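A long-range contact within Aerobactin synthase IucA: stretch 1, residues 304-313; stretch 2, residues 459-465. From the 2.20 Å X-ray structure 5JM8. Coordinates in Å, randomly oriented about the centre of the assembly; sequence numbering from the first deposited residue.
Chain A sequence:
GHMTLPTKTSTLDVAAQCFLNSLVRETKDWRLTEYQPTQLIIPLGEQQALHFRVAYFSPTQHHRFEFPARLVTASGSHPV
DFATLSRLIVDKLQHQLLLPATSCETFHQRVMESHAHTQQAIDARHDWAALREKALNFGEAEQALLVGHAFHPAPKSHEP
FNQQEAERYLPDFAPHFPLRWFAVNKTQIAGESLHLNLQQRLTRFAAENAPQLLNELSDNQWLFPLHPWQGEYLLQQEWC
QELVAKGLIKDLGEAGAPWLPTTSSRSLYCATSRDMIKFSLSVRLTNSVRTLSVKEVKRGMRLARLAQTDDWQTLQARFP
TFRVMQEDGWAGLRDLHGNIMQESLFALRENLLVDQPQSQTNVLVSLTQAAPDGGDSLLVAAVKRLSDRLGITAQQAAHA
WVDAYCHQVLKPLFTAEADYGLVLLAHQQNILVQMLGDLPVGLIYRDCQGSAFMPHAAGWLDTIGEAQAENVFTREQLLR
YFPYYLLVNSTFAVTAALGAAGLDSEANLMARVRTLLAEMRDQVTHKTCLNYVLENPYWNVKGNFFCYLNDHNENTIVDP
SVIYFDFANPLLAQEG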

# COMPACT_ATOMS: atom_id res chain seq x y z
N ALA A 304 6.05 -9.97 -32.29
CA ALA A 304 6.31 -8.66 -31.69
C ALA A 304 6.53 -7.59 -32.76
O ALA A 304 6.04 -6.47 -32.63
N ARG A 305 7.28 -7.94 -33.81
CA ARG A 305 7.49 -7.03 -34.93
C ARG A 305 6.19 -6.80 -35.69
O ARG A 305 5.94 -5.71 -36.20
N LEU A 306 5.37 -7.84 -35.75
CA LEU A 306 4.07 -7.76 -36.40
C LEU A 306 3.12 -6.88 -35.60
O LEU A 306 2.18 -6.31 -36.14
N ALA A 307 3.37 -6.77 -34.29
CA ALA A 307 2.51 -6.00 -33.41
C ALA A 307 2.73 -4.50 -33.56
O ALA A 307 2.02 -3.69 -32.96
N GLN A 308 3.72 -4.12 -34.37
CA GLN A 308 4.00 -2.72 -34.66
C GLN A 308 3.30 -2.26 -35.94
O GLN A 308 3.34 -1.07 -36.28
N THR A 309 2.68 -3.19 -36.65
CA THR A 309 2.00 -2.88 -37.89
C THR A 309 0.64 -2.24 -37.63
O THR A 309 0.10 -2.34 -36.53
N ASP A 310 0.10 -1.59 -38.65
CA ASP A 310 -1.15 -0.85 -38.51
C ASP A 310 -2.36 -1.78 -38.37
O ASP A 310 -3.34 -1.42 -37.73
N ASP A 311 -2.29 -2.95 -38.99
CA ASP A 311 -3.40 -3.90 -38.91
C ASP A 311 -3.52 -4.51 -37.51
O ASP A 311 -4.62 -4.76 -37.03
N TRP A 312 -2.38 -4.75 -36.87
CA TRP A 312 -2.39 -5.13 -35.46
C TRP A 312 -3.01 -4.00 -34.65
O TRP A 312 -3.85 -4.22 -33.79
N GLN A 313 -2.55 -2.80 -34.96
CA GLN A 313 -3.06 -1.58 -34.36
C GLN A 313 -4.58 -1.51 -34.50
O GLN A 313 -5.29 -1.11 -33.58
N GLY A 459 -0.48 -11.53 -46.72
CA GLY A 459 -0.22 -10.19 -47.20
C GLY A 459 0.22 -9.26 -46.09
O GLY A 459 0.93 -8.28 -46.32
N TRP A 460 -0.19 -9.58 -44.87
CA TRP A 460 0.14 -8.79 -43.70
C TRP A 460 1.56 -9.10 -43.23
O TRP A 460 2.31 -8.21 -42.83
N LEU A 461 1.92 -10.38 -43.29
CA LEU A 461 3.27 -10.82 -42.94
C LEU A 461 4.30 -10.30 -43.93
O LEU A 461 5.47 -10.12 -43.59
N ASP A 462 3.87 -10.07 -45.17
CA ASP A 462 4.73 -9.49 -46.20
C ASP A 462 5.27 -8.14 -45.76
O ASP A 462 6.41 -7.78 -46.07
N THR A 463 4.43 -7.39 -45.04
CA THR A 463 4.76 -6.03 -44.64
C THR A 463 6.00 -5.99 -43.74
O THR A 463 6.69 -4.97 -43.68
N ILE A 464 6.26 -7.10 -43.05
CA ILE A 464 7.46 -7.23 -42.22
C ILE A 464 8.40 -8.31 -42.77
O ILE A 464 9.43 -8.61 -42.18
N GLY A 465 8.02 -8.89 -43.91
CA GLY A 465 8.88 -9.82 -44.62
C GLY A 465 8.92 -11.22 -44.03
O GLY A 465 9.90 -11.95 -44.22

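What does the start of stretch 2 bring to the contact? Gly-459 has no side chain and lies out of reach of stretch 1, so the work begins with Trp-460, whose CA-to-CB bond points toward stretch 1 and whose 130 Å² of covered area is the largest of any residue here. With chi1 at t and chi2 at 25°, its indole reaches between Leu-306 and Asp-311. Leu-306, with chi1 t and chi2 p, lays CD1 over one face, 3.6 Å from the centroid of the five-membered ring; Asp-311, with chi1 m, sets CB over the opposite face, 3.7 Å from the same centroid. Both are CH-pi contacts, so the ring is clamped between a leucine methyl and the methylene of an aspartate.

How is the polar edge of that indole satisfied? Trp-460 NE1 donates a hydrogen bond to Thr-309 OG1 at 2.6 Å, with an N-H...acceptor angle of 138°, the oxygen lying near the plane of the ring. Thr-309 points toward stretch 2 with chi1 at p, and its hydroxyl in turn donates to the backbone, from Thr-309 OG1 to Leu-306 O at 2.6 Å. The hydroxyl thus accepts from the indole while giving its own proton to the turn that precedes the next helix, where Thr-309 occupies the N-cap position. Farther along the indole, Trp-460 CZ2 packs 3.6 Å from Trp-312 CB, and Trp-460 CH2 approaches the edge of the Trp-312 ring.

What do the next three residues add? Leu-461 (chi1 m, chi2 p) starts away from stretch 1, but its end comes nearer, bringing CD1 to 4.1 Å from Leu-306 CD2. Asp-462 is out of reach. Thr-463 points toward stretch 1, yet its hydroxyl serves its own stretch: at chi1 p, Thr-463 OG1 donates to Trp-460 O over a very short 2.3 Å. Across the gap it meets only a methyl, with Thr-463 OG1 3.9 Å from Thr-309 CG2.

How does the contact close at the end of stretch 2? Ile-464 points toward stretch 1 with chi1 p and chi2 t, and 74 Å² of it is covered. Its CD1 packs 3.7 Å from Leu-306 CD1, while its CG2 lies 3.7 Å from Thr-309 CG2 and 4.0 Å from Arg-305 O. The side chain of Arg-305 sets out toward stretch 2, but its end leads away to a partner elsewhere in the structure. Gly-465, whose positive phi favours glycine, is the first residue to leave helical phi/psi, in a Schellman motif, and does not touch stretch 1.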

# COMPACT_ATOMS: atom_id res chain seq x y z
CB ALA A 304 7.52 -8.74 -30.77
CB ARG A 305 8.55 -7.58 -35.88
CG ARG A 305 9.95 -7.62 -35.30
CD ARG A 305 10.95 -8.11 -36.32
NE ARG A 305 12.29 -8.19 -35.76
CZ ARG A 305 13.11 -7.16 -35.62
NH1 ARG A 305 12.73 -5.94 -36.00
NH2 ARG A 305 14.32 -7.34 -35.09
CB LEU A 306 3.48 -9.16 -36.59
CG LEU A 306 2.25 -9.30 -37.48
CD1 LEU A 306 2.51 -8.79 -38.89
CD2 LEU A 306 1.79 -10.75 -37.51
CB ALA A 307 2.72 -6.42 -31.97
CB GLN A 308 5.50 -2.49 -34.78
CG GLN A 308 6.25 -2.64 -33.47
CD GLN A 308 5.83 -1.63 -32.43
OE1 GLN A 308 5.11 -1.95 -31.48
NE2 GLN A 308 6.27 -0.38 -32.59
CB THR A 309 1.80 -4.13 -38.76
OG1 THR A 309 0.93 -5.05 -38.10
CG2 THR A 309 3.13 -4.79 -39.05
CB ASP A 310 -1.34 0.09 -39.70
CG ASP A 310 -0.26 1.16 -39.78
OD1 ASP A 310 0.26 1.57 -38.73
OD2 ASP A 310 0.07 1.58 -40.91
CB ASP A 311 -3.24 -5.02 -39.95
CG ASP A 311 -3.61 -4.57 -41.35
OD1 ASP A 311 -4.16 -3.46 -41.51
OD2 ASP A 311 -3.36 -5.34 -42.30
CB TRP A 312 -0.98 -5.41 -34.94
CG TRP A 312 -0.96 -5.75 -33.49
CD1 TRP A 312 -1.04 -4.89 -32.43
CD2 TRP A 312 -0.87 -7.06 -32.92
NE1 TRP A 312 -1.00 -5.58 -31.25
CE2 TRP A 312 -0.89 -6.92 -31.52
CE3 TRP A 312 -0.76 -8.35 -33.46
CZ2 TRP A 312 -0.82 -8.01 -30.66
CZ3 TRP A 312 -0.68 -9.43 -32.61
CH2 TRP A 312 -0.71 -9.25 -31.22
CB GLN A 313 -2.40 -0.36 -35.02
CG GLN A 313 -2.15 0.79 -34.09
CD GLN A 313 -1.54 1.99 -34.79
OE1 GLN A 313 -1.54 2.07 -36.02
NE2 GLN A 313 -1.01 2.92 -34.02
CB TRP A 460 -0.87 -9.06 -42.59
CG TRP A 460 -0.69 -8.23 -41.36
CD1 TRP A 460 -0.08 -7.02 -41.26
CD2 TRP A 460 -1.12 -8.57 -40.04
NE1 TRP A 460 -0.12 -6.58 -39.96
CE2 TRP A 460 -0.75 -7.52 -39.19
CE3 TRP A 460 -1.79 -9.67 -39.49
CZ2 TRP A 460 -1.02 -7.53 -37.83
CZ3 TRP A 460 -2.06 -9.68 -38.14
CH2 TRP A 460 -1.68 -8.61 -37.32
CB LEU A 461 3.34 -12.35 -42.88
CG LEU A 461 2.98 -13.01 -41.54
CD1 LEU A 461 1.55 -12.69 -41.12
CD2 LEU A 461 3.20 -14.52 -41.62
CB ASP A 462 3.97 -9.32 -47.52
CG ASP A 462 4.08 -10.53 -48.44
OD1 ASP A 462 5.07 -11.29 -48.34
OD2 ASP A 462 3.18 -10.70 -49.29
CB THR A 463 3.58 -5.37 -43.90
OG1 THR A 463 3.28 -6.10 -42.71
CG2 THR A 463 2.35 -5.33 -44.79
CB ILE A 464 7.11 -7.56 -40.75
CG1 ILE A 464 6.34 -8.88 -40.64
CG2 ILE A 464 6.29 -6.43 -40.13
CD1 ILE A 464 6.16 -9.36 -39.21